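Local coordinates for extracellular solute-binding protein family 5 (Brucella melitensis, PDB 4ONY) that probably binds peptides or related solutes in the periplasm and delivers them to an ABC transporter for uptake, at residues A[19-24]-A[110-115]; A[152-157]-A[179-184]; A[258-263]-A[280-285]; A[353-358]-A[501-506]. One frame throughout, in Å; residues are numbered along the deposited sequence.

How the contacts relate
Contacts 1 and 2 are neighbours in one lobe. They lie at the six-stranded antiparallel sheet and the helix 181-187, their centres about 13 Å apart. They touch directly, because Arg112 of contact 1 also bonds to the carbonyl of Arg179 in contact 2. Contact 1 is buried and polar, an arginine on backbone carbonyls. Contact 2 is partly buried and works through a phenylalanine face and arginine stems. Contact 4 is buried beside a different sheet, the mixed one of six strands, and is purely aromatic across the interface. Contact 3 lies on the surface, about 44 Å from contact 1 between centres, and is a salt bridge between two helices.

Contact 1: A[19-24]-A[110-115]; sequences LSMHGD and PERKWV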
loop_
_atom_site.group_PDB
_atom_site.type_symbol
_atom_site.label_atom_id
_atom_site.label_comp_id
_atom_site.label_asym_id
_atom_site.label_seq_id
_atom_site.Cartn_x
_atom_site.Cartn_y
_atom_site.Cartn_z
ATOM N N LEU A 19 10.004 -15.464 -10.553
ATOM C CA LEU A 19 8.999 -14.924 -11.456
ATOM C C LEU A 19 8.836 -13.417 -11.195
ATOM O O LEU A 19 8.484 -13.008 -10.090
ATOM C CB LEU A 19 7.711 -15.696 -11.279
ATOM C CG LEU A 19 6.518 -15.257 -12.090
ATOM C CD1 LEU A 19 6.831 -15.354 -13.572
ATOM C CD2 LEU A 19 5.339 -16.119 -11.697
ATOM N N SER A 20 9.146 -12.605 -12.203
ATOM C CA SER A 20 9.095 -11.157 -12.083
ATOM C C SER A 20 8.071 -10.597 -13.025
ATOM O O SER A 20 7.998 -10.991 -14.200
ATOM C CB SER A 20 10.456 -10.531 -12.400
ATOM O OG SER A 20 10.354 -9.128 -12.403
ATOM N N MET A 21 7.294 -9.658 -12.520
ATOM C CA MET A 21 6.178 -9.092 -13.276
ATOM C C MET A 21 6.662 -8.527 -14.616
ATOM O O MET A 21 6.087 -8.852 -15.664
ATOM C CB MET A 21 5.438 -8.022 -12.484
ATOM C CG MET A 21 4.395 -7.245 -13.293
ATOM S SD MET A 21 3.082 -8.355 -13.876
ATOM C CE MET A 21 2.166 -7.244 -14.938
ATOM N N HIS A 22 7.740 -7.743 -14.575
ATOM C CA HIS A 22 8.325 -7.129 -15.767
ATOM C C HIS A 22 9.692 -7.692 -16.189
ATOM O O HIS A 22 10.402 -7.078 -16.996
ATOM C CB HIS A 22 8.388 -5.624 -15.594
ATOM C CG HIS A 22 7.029 -4.987 -15.531
ATOM N ND1 HIS A 22 6.566 -4.368 -14.400
ATOM C CD2 HIS A 22 6.004 -4.953 -16.424
ATOM C CE1 HIS A 22 5.333 -3.946 -14.595
ATOM N NE2 HIS A 22 4.962 -4.289 -15.812
ATOM N N GLY A 23 10.050 -8.882 -15.705
ATOM C CA GLY A 23 11.220 -9.579 -16.222
ATOM C C GLY A 23 12.484 -9.270 -15.459
ATOM O O GLY A 23 13.442 -10.001 -15.604
ATOM N N ASP A 24 12.487 -8.252 -14.604
ATOM C CA ASP A 24 13.696 -7.870 -13.842
ATOM C C ASP A 24 13.871 -8.771 -12.590
ATOM O O ASP A 24 13.043 -8.756 -11.686
ATOM C CB ASP A 24 13.629 -6.385 -13.437
ATOM C CG ASP A 24 12.331 -6.033 -12.678
ATOM O OD1 ASP A 24 11.233 -6.338 -13.195
ATOM O OD2 ASP A 24 12.417 -5.454 -11.556
ATOM N N PRO A 110 5.954 -17.473 -22.418
ATOM C CA PRO A 110 6.301 -16.052 -22.700
ATOM C C PRO A 110 5.081 -15.137 -22.778
ATOM O O PRO A 110 5.116 -14.033 -22.296
ATOM C CB PRO A 110 7.012 -16.124 -24.073
ATOM C CG PRO A 110 7.537 -17.519 -24.157
ATOM C CD PRO A 110 6.573 -18.389 -23.400
ATOM N N GLU A 111 3.998 -15.621 -23.386
ATOM C CA GLU A 111 2.757 -14.851 -23.487
ATOM C C GLU A 111 1.856 -15.024 -22.269
ATOM O O GLU A 111 0.752 -14.535 -22.265
ATOM C CB GLU A 111 2.017 -15.192 -24.787
ATOM C CG GLU A 111 2.702 -14.638 -26.053
ATOM C CD GLU A 111 2.913 -13.118 -26.002
ATOM O OE1 GLU A 111 1.942 -12.352 -25.871
ATOM O OE2 GLU A 111 4.067 -12.665 -26.063
ATOM N N ARG A 112 2.314 -15.763 -21.255
ATOM C CA ARG A 112 1.583 -15.951 -19.995
ATOM C C ARG A 112 0.183 -16.572 -20.109
ATOM O O ARG A 112 -0.701 -16.252 -19.340
ATOM C CB ARG A 112 1.556 -14.665 -19.197
ATOM C CG ARG A 112 2.977 -14.327 -18.740
ATOM C CD ARG A 112 3.040 -13.291 -17.634
ATOM N NE ARG A 112 4.415 -13.005 -17.320
ATOM C CZ ARG A 112 4.841 -11.975 -16.590
ATOM N NH1 ARG A 112 4.000 -11.085 -16.075
ATOM N NH2 ARG A 112 6.125 -11.798 -16.417
ATOM N N LYS A 113 0.020 -17.516 -21.037
ATOM C CA LYS A 113 -1.216 -18.287 -21.154
ATOM C C LYS A 113 -1.228 -19.518 -20.255
ATOM O O LYS A 113 -2.294 -20.118 -20.041
ATOM C CB LYS A 113 -1.394 -18.702 -22.614
ATOM C CG LYS A 113 -2.032 -17.631 -23.523
ATOM C CD LYS A 113 -1.303 -17.398 -24.865
ATOM C CE LYS A 113 -0.876 -18.670 -25.644
ATOM N NZ LYS A 113 0.599 -18.701 -25.989
ATOM N N TRP A 114 -0.075 -19.905 -19.726
ATOM C CA TRP A 114 0.000 -20.976 -18.704
ATOM C C TRP A 114 1.182 -20.758 -17.792
ATOM O O TRP A 114 2.121 -20.039 -18.163
ATOM C CB TRP A 114 0.105 -22.397 -19.337
ATOM C CG TRP A 114 1.276 -22.571 -20.246
ATOM C CD1 TRP A 114 1.280 -22.433 -21.594
ATOM C CD2 TRP A 114 2.625 -22.890 -19.873
ATOM N NE1 TRP A 114 2.538 -22.646 -22.094
ATOM C CE2 TRP A 114 3.386 -22.936 -21.065
ATOM C CE3 TRP A 114 3.268 -23.132 -18.651
ATOM C CZ2 TRP A 114 4.761 -23.182 -21.072
ATOM C CZ3 TRP A 114 4.637 -23.430 -18.660
ATOM C CH2 TRP A 114 5.369 -23.443 -19.863
ATOM N N VAL A 115 1.116 -21.355 -16.593
ATOM C CA VAL A 115 2.237 -21.377 -15.666
ATOM C C VAL A 115 2.262 -22.746 -15.013
ATOM O O VAL A 115 1.220 -23.329 -14.745
ATOM C CB VAL A 115 2.187 -20.218 -14.625
ATOM C CG1 VAL A 115 0.973 -20.339 -13.725
ATOM C CG2 VAL A 115 3.457 -20.175 -13.764
#
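Met21 and Arg112 have the nearest CA atoms of the two segments, yet these are 10.6 Å apart, so a long side chain must bridge the backbones. Arg112 does this. Its chain runs extended from CG to NE and presents the guanidinium end-on to the turn after strand 18-20. NH1 and NH2 both grip Met21 O. Arg112 NH1 is 3.1 Å from Met21 O, in the carbonyl plane and on a lone pair. Arg112 NH2 is 3.0 Å from Met21 O but comes from above that plane, by 52°. Arg112 NH2 also makes a weak bond to Ser20 O at 3.0 Å. The Met21 chain, bent at chi2 (63°), crosses the arginine at about a right angle, with SD 3.6 Å from Arg112 NH1. NH1 has a further partner in Arg179 O, and Pro182 packs on the arginine. Strands 18-20 and 114-119 both pair antiparallel with strand 97-108. The arrangement is a beta-hairpin loop, between strands 97-108 and 114-119, whose arginine ties down the carbonyls at and just after the end of strand 18-20.

Contact 2: A[152-157]-A[179-184]; sequences NSRMSR and REFPML
Phe181 meets two arginines of the 152-157 loop, one over a face and one at its CZ end. Arg157 comes over the face. Its CB sits 3.7 Å from the Phe181 ring centroid, 23° off the ring normal, a CH-pi contact. The Arg157 chain then bends at chi2 and chi3 and folds back, so that NH1 is 3.9 Å from Phe181 CE1. The guanidinium and ring planes are 38° apart, so this is no flat stack. Arg154 meets the end of the ring: its CG is 3.9 Å from Phe181 CZ, and its carbonyl O lies 3.2 Å from the same CZ, approaching obliquely. The phenyl reaches the loop because Phe181 CG stands anti to the backbone N (chi1 -165°). Beyond the ring, Leu184 CB lies over one face of the Arg154 guanidinium, toward the rim, and Leu184 CD1 is 4.0 Å from Arg154 NH1. Phe173 also meets the Phe181 ring. Within the loop, Arg157 NE bonds to Ser156 OG at 3.1 Å, and Arg157 NH2 to Ser153 O at 3.0 Å. No hydrogen bond crosses between the segments, so their contact rests on van der Waals and CH-pi packing, with NE and NH2 of Arg157 bonded within its own loop and NH2 of Arg154 bonded to Ser188 O.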
loop_
_atom_site.group_PDB
_atom_site.type_symbol
_atom_site.label_atom_id
_atom_site.label_comp_id
_atom_site.label_asym_id
_atom_site.label_seq_id
_atom_site.Cartn_x
_atom_site.Cartn_y
_atom_site.Cartn_z
ATOM N N ASN A 152 -11.994 -16.362 -4.205
ATOM C CA ASN A 152 -12.946 -17.155 -4.987
ATOM C C ASN A 152 -13.029 -16.708 -6.447
ATOM O O ASN A 152 -13.803 -17.270 -7.213
ATOM C CB ASN A 152 -14.346 -17.138 -4.380
ATOM C CG ASN A 152 -15.026 -15.785 -4.510
ATOM O OD1 ASN A 152 -14.391 -14.760 -4.783
ATOM N ND2 ASN A 152 -16.315 -15.773 -4.279
ATOM N N SER A 153 -12.245 -15.717 -6.839
ATOM C CA SER A 153 -12.367 -15.211 -8.201
ATOM C C SER A 153 -11.294 -15.746 -9.161
ATOM O O SER A 153 -11.363 -15.481 -10.324
ATOM C CB SER A 153 -12.360 -13.673 -8.183
ATOM O OG SER A 153 -11.050 -13.196 -7.906
ATOM N N ARG A 154 -10.323 -16.531 -8.688
ATOM C CA ARG A 154 -9.175 -16.908 -9.540
ATOM C C ARG A 154 -9.585 -17.837 -10.692
ATOM O O ARG A 154 -9.125 -17.651 -11.838
ATOM C CB ARG A 154 -8.091 -17.598 -8.724
ATOM C CG ARG A 154 -7.068 -16.685 -8.055
ATOM C CD ARG A 154 -7.656 -15.483 -7.395
ATOM N NE ARG A 154 -6.821 -14.939 -6.317
ATOM C CZ ARG A 154 -6.478 -13.664 -6.224
ATOM N NH1 ARG A 154 -6.873 -12.783 -7.129
ATOM N NH2 ARG A 154 -5.748 -13.266 -5.203
ATOM N N MET A 155 -10.460 -18.810 -10.399
ATOM C CA MET A 155 -10.825 -19.810 -11.373
ATOM C C MET A 155 -11.610 -19.268 -12.575
ATOM O O MET A 155 -11.547 -19.859 -13.625
ATOM C CB MET A 155 -11.572 -20.987 -10.728
ATOM C CG MET A 155 -10.669 -21.901 -9.925
ATOM S SD MET A 155 -9.335 -22.696 -10.835
ATOM C CE MET A 155 -10.307 -23.822 -11.858
ATOM N N SER A 156 -12.289 -18.128 -12.447
ATOM C CA SER A 156 -12.943 -17.485 -13.610
ATOM C C SER A 156 -11.951 -17.117 -14.711
ATOM O O SER A 156 -12.343 -16.917 -15.882
ATOM C CB SER A 156 -13.670 -16.228 -13.164
ATOM O OG SER A 156 -12.733 -15.212 -12.770
ATOM N N ARG A 157 -10.667 -17.038 -14.347
ATOM C CA ARG A 157 -9.566 -16.837 -15.308
ATOM C C ARG A 157 -8.823 -18.092 -15.745
ATOM O O ARG A 157 -7.888 -18.014 -16.567
ATOM C CB ARG A 157 -8.526 -15.887 -14.689
ATOM C CG ARG A 157 -8.485 -14.508 -15.287
ATOM C CD ARG A 157 -9.797 -13.777 -15.152
ATOM N NE ARG A 157 -10.234 -13.747 -13.780
ATOM C CZ ARG A 157 -9.754 -12.927 -12.858
ATOM N NH1 ARG A 157 -8.804 -12.057 -13.163
ATOM N NH2 ARG A 157 -10.251 -12.964 -11.622
ATOM N N ARG A 179 -1.435 -10.304 -17.980
ATOM C CA ARG A 179 -0.066 -10.627 -17.706
ATOM C C ARG A 179 0.263 -10.630 -16.225
ATOM O O ARG A 179 1.145 -11.377 -15.816
ATOM C CB ARG A 179 0.867 -9.714 -18.498
ATOM C CG ARG A 179 0.875 -10.085 -19.988
ATOM C CD ARG A 179 1.864 -9.237 -20.766
ATOM N NE ARG A 179 3.209 -9.505 -20.310
ATOM C CZ ARG A 179 3.940 -10.582 -20.608
ATOM N NH1 ARG A 179 3.522 -11.526 -21.470
ATOM N NH2 ARG A 179 5.140 -10.686 -20.077
ATOM N N GLU A 180 -0.466 -9.850 -15.415
ATOM C CA GLU A 180 -0.302 -9.915 -13.958
ATOM C C GLU A 180 -0.883 -11.194 -13.321
ATOM O O GLU A 180 -0.391 -11.633 -12.302
ATOM C CB GLU A 180 -0.976 -8.707 -13.293
ATOM C CG GLU A 180 -0.714 -8.574 -11.794
ATOM C CD GLU A 180 -1.857 -7.899 -11.029
ATOM O OE1 GLU A 180 -3.029 -8.009 -11.424
ATOM O OE2 GLU A 180 -1.572 -7.309 -9.983
ATOM N N PHE A 181 -1.889 -11.820 -13.937
ATOM C CA PHE A 181 -2.606 -12.913 -13.276
ATOM C C PHE A 181 -1.746 -14.080 -12.770
ATOM O O PHE A 181 -1.946 -14.565 -11.650
ATOM C CB PHE A 181 -3.748 -13.473 -14.141
ATOM C CG PHE A 181 -4.709 -14.327 -13.351
ATOM C CD1 PHE A 181 -5.434 -13.769 -12.331
ATOM C CD2 PHE A 181 -4.788 -15.683 -13.560
ATOM C CE1 PHE A 181 -6.308 -14.528 -11.581
ATOM C CE2 PHE A 181 -5.649 -16.471 -12.805
ATOM C CZ PHE A 181 -6.420 -15.880 -11.815
ATOM N N PRO A 182 -0.770 -14.541 -13.557
ATOM C CA PRO A 182 0.051 -15.608 -13.009
ATOM C C PRO A 182 0.794 -15.211 -11.762
ATOM O O PRO A 182 1.032 -16.069 -10.925
ATOM C CB PRO A 182 1.041 -15.925 -14.136
ATOM C CG PRO A 182 0.373 -15.435 -15.368
ATOM C CD PRO A 182 -0.439 -14.250 -14.951
ATOM N N MET A 183 1.158 -13.932 -11.628
ATOM C CA MET A 183 1.728 -13.443 -10.381
ATOM C C MET A 183 0.808 -13.700 -9.176
ATOM O O MET A 183 1.288 -13.903 -8.057
ATOM C CB MET A 183 2.050 -11.938 -10.419
ATOM C CG MET A 183 2.854 -11.458 -11.631
ATOM S SD MET A 183 4.478 -12.204 -11.788
ATOM C CE MET A 183 5.292 -11.522 -10.348
ATOM N N LEU A 184 -0.506 -13.639 -9.388
ATOM C CA LEU A 184 -1.474 -13.737 -8.296
ATOM C C LEU A 184 -1.653 -15.205 -7.896
ATOM O O LEU A 184 -1.834 -15.522 -6.724
ATOM C CB LEU A 184 -2.807 -13.127 -8.720
ATOM C CG LEU A 184 -2.771 -11.668 -9.178
ATOM C CD1 LEU A 184 -4.157 -11.129 -9.508
ATOM C CD2 LEU A 184 -2.169 -10.814 -8.061
#

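Contact 3: A[258-263]-A[280-285]; sequences RNETSL and PIRWEK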
loop_
_atom_site.group_PDB
_atom_site.type_symbol
_atom_site.label_atom_id
_atom_site.label_comp_id
_atom_site.label_asym_id
_atom_site.label_seq_id
_atom_site.Cartn_x
_atom_site.Cartn_y
_atom_site.Cartn_z
ATOM N N ARG A 258 -7.310 -1.651 22.956
ATOM C CA ARG A 258 -8.510 -0.929 22.555
ATOM C C ARG A 258 -8.181 0.380 21.871
ATOM O O ARG A 258 -9.032 0.906 21.227
ATOM C CB ARG A 258 -9.413 -0.655 23.715
ATOM C CG ARG A 258 -8.895 0.401 24.684
ATOM C CD ARG A 258 -9.696 0.314 25.950
ATOM N NE ARG A 258 -9.465 1.434 26.841
ATOM C CZ ARG A 258 -8.749 1.410 27.956
ATOM N NH1 ARG A 258 -8.135 0.303 28.342
ATOM N NH2 ARG A 258 -8.633 2.535 28.684
ATOM N N ASN A 259 -6.987 0.933 22.075
ATOM C CA ASN A 259 -6.593 2.199 21.445
ATOM C C ASN A 259 -5.070 2.331 21.498
ATOM O O ASN A 259 -4.385 1.532 22.145
ATOM C CB ASN A 259 -7.272 3.453 22.119
ATOM C CG ASN A 259 -6.899 3.617 23.591
ATOM O OD1 ASN A 259 -5.763 3.358 23.983
ATOM N ND2 ASN A 259 -7.866 4.055 24.411
ATOM N N GLU A 260 -4.550 3.340 20.812
ATOM C CA GLU A 260 -3.116 3.520 20.718
ATOM C C GLU A 260 -2.429 3.925 22.020
ATOM O O GLU A 260 -1.262 3.592 22.206
ATOM C CB GLU A 260 -2.818 4.581 19.665
ATOM C CG GLU A 260 -3.028 4.061 18.262
ATOM C CD GLU A 260 -2.550 5.084 17.225
ATOM O OE1 GLU A 260 -1.848 6.055 17.630
ATOM O OE2 GLU A 260 -2.943 4.948 16.033
ATOM N N THR A 261 -3.133 4.667 22.883
ATOM C CA THR A 261 -2.556 5.120 24.128
ATOM C C THR A 261 -2.273 3.925 25.056
ATOM O O THR A 261 -1.201 3.842 25.658
ATOM C CB THR A 261 -3.495 6.131 24.830
ATOM O OG1 THR A 261 -3.482 7.334 24.091
ATOM C CG2 THR A 261 -3.020 6.464 26.201
ATOM N N SER A 262 -3.255 3.019 25.150
ATOM C CA SER A 262 -3.135 1.782 25.913
ATOM C C SER A 262 -1.952 0.947 25.395
ATOM O O SER A 262 -1.168 0.415 26.159
ATOM C CB SER A 262 -4.454 0.982 25.763
ATOM O OG SER A 262 -4.381 -0.225 26.512
ATOM N N LEU A 263 -1.845 0.875 24.074
ATOM C CA LEU A 263 -0.795 0.136 23.407
ATOM C C LEU A 263 0.582 0.770 23.746
ATOM O O LEU A 263 1.498 0.075 24.210
ATOM C CB LEU A 263 -1.063 0.129 21.906
ATOM C CG LEU A 263 -0.392 -0.979 21.074
ATOM C CD1 LEU A 263 -1.145 -1.153 19.767
ATOM C CD2 LEU A 263 1.068 -0.659 20.786
ATOM N N PRO A 280 3.337 12.141 14.443
ATOM C CA PRO A 280 4.511 12.966 14.538
ATOM C C PRO A 280 4.629 13.739 15.831
ATOM O O PRO A 280 5.758 14.026 16.268
ATOM C CB PRO A 280 4.373 13.952 13.374
ATOM C CG PRO A 280 2.951 13.944 13.018
ATOM C CD PRO A 280 2.385 12.632 13.441
ATOM N N ILE A 281 3.506 14.094 16.427
ATOM C CA ILE A 281 3.503 14.808 17.695
ATOM C C ILE A 281 4.004 13.849 18.790
ATOM O O ILE A 281 4.874 14.224 19.612
ATOM C CB ILE A 281 2.095 15.355 18.039
ATOM C CG1 ILE A 281 1.636 16.360 16.975
ATOM C CG2 ILE A 281 2.066 16.023 19.405
ATOM C CD1 ILE A 281 2.596 17.516 16.774
ATOM N N ARG A 282 3.494 12.627 18.796
ATOM C CA ARG A 282 3.941 11.629 19.785
ATOM C C ARG A 282 5.435 11.341 19.640
ATOM O O ARG A 282 6.173 11.331 20.613
ATOM C CB ARG A 282 3.133 10.318 19.679
ATOM C CG ARG A 282 3.445 9.291 20.768
ATOM C CD ARG A 282 2.307 8.268 20.970
ATOM N NE ARG A 282 2.107 7.589 19.709
ATOM C CZ ARG A 282 0.949 7.154 19.244
ATOM N NH1 ARG A 282 -0.152 7.240 19.963
ATOM N NH2 ARG A 282 0.921 6.608 18.063
ATOM N N TRP A 283 5.887 11.118 18.413
ATOM C CA TRP A 283 7.307 10.852 18.170
ATOM C C TRP A 283 8.187 12.000 18.704
ATOM O O TRP A 283 9.194 11.776 19.314
ATOM C CB TRP A 283 7.533 10.696 16.684
ATOM C CG TRP A 283 8.939 10.178 16.256
ATOM C CD1 TRP A 283 9.891 10.899 15.584
ATOM C CD2 TRP A 283 9.486 8.870 16.433
ATOM N NE1 TRP A 283 10.973 10.121 15.320
ATOM C CE2 TRP A 283 10.764 8.867 15.826
ATOM C CE3 TRP A 283 9.028 7.703 17.015
ATOM C CZ2 TRP A 283 11.579 7.721 15.782
ATOM C CZ3 TRP A 283 9.846 6.554 16.971
ATOM C CH2 TRP A 283 11.101 6.579 16.349
ATOM N N GLU A 284 7.755 13.232 18.479
ATOM C CA GLU A 284 8.522 14.408 18.834
ATOM C C GLU A 284 8.503 14.666 20.329
ATOM O O GLU A 284 9.501 15.038 20.864
ATOM C CB GLU A 284 7.947 15.618 18.108
ATOM C CG GLU A 284 8.407 16.975 18.594
ATOM C CD GLU A 284 9.815 17.272 18.116
ATOM O OE1 GLU A 284 10.216 16.616 17.122
ATOM O OE2 GLU A 284 10.484 18.156 18.726
ATOM N N LYS A 285 7.372 14.434 20.982
ATOM C CA LYS A 285 7.141 14.876 22.362
ATOM C C LYS A 285 7.220 13.789 23.430
ATOM O O LYS A 285 7.613 14.074 24.560
ATOM C CB LYS A 285 5.715 15.445 22.470
ATOM C CG LYS A 285 5.506 16.696 21.659
ATOM C CD LYS A 285 6.342 17.835 22.193
ATOM C CE LYS A 285 5.854 19.172 21.659
ATOM N NZ LYS A 285 6.572 20.299 22.318
HETATM O O HOH W 1 -0.675 7.953 22.855
#
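Glu260 reaches from the first turn of helix 260-268 to Arg282 of helix 280-285. Its CB already lies near the partner, 3.8 Å from Arg282 NH1. From CG the chain runs extended, which carries OE1 to the guanidinium. CD comes to 3.9 Å from Arg282 NH2. At the tip, OE1 takes both terminal nitrogens of the guanidinium in a salt bridge. Arg282 NH2 is 2.9 Å from Glu260 OE1 and approaches from above the carboxylate plane. Arg282 NH1 is 3.1 Å from Glu260 OE1 and meets the anti lone pair of that oxygen. The oxygen lies almost in the guanidinium plane, while the carboxylate and guanidinium planes are 56° apart. Helix 260-268 starts with an N-cap: Asn259 OD1 accepts from Ser262 N at 2.8 Å. Strand 274-277 lies between the two helices in the chain, and its Glu277 makes a second salt bridge with Arg282 NH2. A water links Arg282 NH1, 3.0 Å away, to Thr261 OG1. The Glu260 side chain also touches Val52 of strand 46-52.

Contact 4: A[353-358]-A[501-506]; sequences QSFWEG and LRWGSA
Glu357 OE1 is gripped by two backbone N-H groups of the loop that sets Phe355 against Trp503. Gln353 N is 2.8 Å from Glu357 OE1 and comes from above the carboxylate plane. Ser354 N is 3.2 Å from Glu357 OE1, nearly along its C-O bond. Ser354 OG accepts from Trp356 N at 2.9 Å, which makes an ST turn. Asp548 bonds to both Ser354 OG and Phe355 N. These bonds hold the backbone around Phe355. Across the contact, Trp503 turns the edge of its six-membered ring toward the Phe355 face. The centroids are 5.2 Å apart, the planes lie at 84°, and the pair is offset. The nearest atoms are Phe355 CE1 and Trp503 CH2, at 3.6 Å. With CG beside the backbone N (chi1 -67°), the Phe355 ring is turned toward Trp503. Leu489 and Leu551 touch both aromatic residues, and Tyr557 meets Phe355 edge-to-face. This is an aromatic cluster in the buried core between the six-stranded mixed sheet and helix 537-553.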
loop_
_atom_site.group_PDB
_atom_site.type_symbol
_atom_site.label_atom_id
_atom_site.label_comp_id
_atom_site.label_asym_id
_atom_site.label_seq_id
_atom_site.Cartn_x
_atom_site.Cartn_y
_atom_site.Cartn_z
ATOM N N GLN A 353 4.437 15.667 -3.445
ATOM C CA GLN A 353 4.341 16.303 -4.754
ATOM C C GLN A 353 3.793 15.371 -5.889
ATOM O O GLN A 353 3.225 15.863 -6.806
ATOM C CB GLN A 353 5.730 16.786 -5.188
ATOM C CG GLN A 353 6.453 17.663 -4.181
ATOM C CD GLN A 353 7.760 18.163 -4.741
ATOM O OE1 GLN A 353 7.808 18.973 -5.626
ATOM N NE2 GLN A 353 8.823 17.574 -4.291
ATOM N N SER A 354 4.049 14.070 -5.808
ATOM C CA SER A 354 3.738 13.094 -6.852
ATOM C C SER A 354 2.744 12.064 -6.306
ATOM O O SER A 354 2.751 11.789 -5.101
ATOM C CB SER A 354 5.027 12.349 -7.200
ATOM O OG SER A 354 4.837 11.224 -8.062
ATOM N N PHE A 355 2.000 11.448 -7.213
ATOM C CA PHE A 355 1.172 10.305 -6.873
ATOM C C PHE A 355 1.999 9.023 -6.682
ATOM O O PHE A 355 1.443 8.028 -6.271
ATOM C CB PHE A 355 0.084 10.130 -7.933
ATOM C CG PHE A 355 -0.921 11.258 -7.936
ATOM C CD1 PHE A 355 -2.011 11.205 -7.131
ATOM C CD2 PHE A 355 -0.732 12.365 -8.706
ATOM C CE1 PHE A 355 -2.923 12.221 -7.106
ATOM C CE2 PHE A 355 -1.632 13.414 -8.688
ATOM C CZ PHE A 355 -2.740 13.334 -7.896
ATOM N N TRP A 356 3.318 9.064 -6.952
ATOM C CA TRP A 356 4.213 7.971 -6.591
ATOM C C TRP A 356 5.391 8.560 -5.793
ATOM O O TRP A 356 6.543 8.164 -5.947
ATOM C CB TRP A 356 4.658 7.151 -7.838
ATOM C CG TRP A 356 3.510 6.291 -8.315
ATOM C CD1 TRP A 356 3.191 5.022 -7.902
ATOM C CD2 TRP A 356 2.467 6.686 -9.213
ATOM N NE1 TRP A 356 2.016 4.591 -8.492
ATOM C CE2 TRP A 356 1.541 5.589 -9.297
ATOM C CE3 TRP A 356 2.210 7.848 -9.944
ATOM C CZ2 TRP A 356 0.417 5.631 -10.086
ATOM C CZ3 TRP A 356 1.087 7.891 -10.738
ATOM C CH2 TRP A 356 0.185 6.783 -10.807
ATOM N N GLU A 357 5.052 9.477 -4.899
ATOM C CA GLU A 357 5.993 10.204 -4.054
ATOM C C GLU A 357 7.071 9.320 -3.425
ATOM O O GLU A 357 6.780 8.335 -2.752
ATOM C CB GLU A 357 5.215 10.898 -2.935
ATOM C CG GLU A 357 6.039 11.730 -1.951
ATOM C CD GLU A 357 6.770 12.887 -2.595
ATOM O OE1 GLU A 357 6.252 13.479 -3.547
ATOM O OE2 GLU A 357 7.884 13.224 -2.138
ATOM N N GLY A 358 8.297 9.762 -3.586
ATOM C CA GLY A 358 9.456 9.148 -2.958
ATOM C C GLY A 358 9.974 7.923 -3.674
ATOM O O GLY A 358 10.887 7.265 -3.151
ATOM N N LEU A 501 -10.326 2.221 -11.590
ATOM C CA LEU A 501 -11.407 2.647 -10.700
ATOM C C LEU A 501 -11.053 3.905 -9.918
ATOM O O LEU A 501 -11.941 4.540 -9.325
ATOM C CB LEU A 501 -11.873 1.511 -9.782
ATOM C CG LEU A 501 -12.831 0.544 -10.511
ATOM C CD1 LEU A 501 -13.006 -0.750 -9.732
ATOM C CD2 LEU A 501 -14.219 1.169 -10.758
ATOM N N ARG A 502 -9.790 4.300 -9.962
ATOM C CA ARG A 502 -9.366 5.552 -9.380
ATOM C C ARG A 502 -9.473 6.710 -10.328
ATOM O O ARG A 502 -9.816 7.820 -9.909
ATOM C CB ARG A 502 -7.907 5.497 -8.980
ATOM C CG ARG A 502 -7.626 4.538 -7.873
ATOM C CD ARG A 502 -6.141 4.531 -7.528
ATOM N NE ARG A 502 -5.918 3.544 -6.475
ATOM C CZ ARG A 502 -4.763 3.333 -5.884
ATOM N NH1 ARG A 502 -3.695 4.013 -6.249
ATOM N NH2 ARG A 502 -4.678 2.401 -4.958
ATOM N N TRP A 503 -9.051 6.486 -11.574
ATOM C CA TRP A 503 -8.813 7.568 -12.543
ATOM C C TRP A 503 -9.473 7.398 -13.930
ATOM O O TRP A 503 -9.497 8.348 -14.715
ATOM C CB TRP A 503 -7.301 7.693 -12.794
ATOM C CG TRP A 503 -6.456 7.816 -11.594
ATOM C CD1 TRP A 503 -5.522 6.934 -11.140
ATOM C CD2 TRP A 503 -6.415 8.937 -10.694
ATOM N NE1 TRP A 503 -4.912 7.443 -9.991
ATOM C CE2 TRP A 503 -5.427 8.667 -9.718
ATOM C CE3 TRP A 503 -7.106 10.144 -10.634
ATOM C CZ2 TRP A 503 -5.128 9.549 -8.684
ATOM C CZ3 TRP A 503 -6.786 11.054 -9.606
ATOM C CH2 TRP A 503 -5.813 10.736 -8.648
ATOM N N GLY A 504 -9.997 6.200 -14.218
ATOM C CA GLY A 504 -10.494 5.883 -15.519
ATOM C C GLY A 504 -11.760 6.635 -15.835
ATOM O O GLY A 504 -12.604 6.863 -14.953
ATOM N N SER A 505 -11.928 7.002 -17.088
ATOM C CA SER A 505 -13.038 7.881 -17.423
ATOM C C SER A 505 -14.406 7.199 -17.207
ATOM O O SER A 505 -15.325 7.831 -16.721
ATOM C CB SER A 505 -12.864 8.461 -18.835
ATOM O OG SER A 505 -12.894 7.399 -19.744
ATOM N N ALA A 506 -14.511 5.900 -17.424
ATOM C CA ALA A 506 -15.782 5.201 -17.120
ATOM C C ALA A 506 -16.120 5.255 -15.598
ATOM O O ALA A 506 -17.279 5.409 -15.242
ATOM C CB ALA A 506 -15.772 3.758 -17.627
#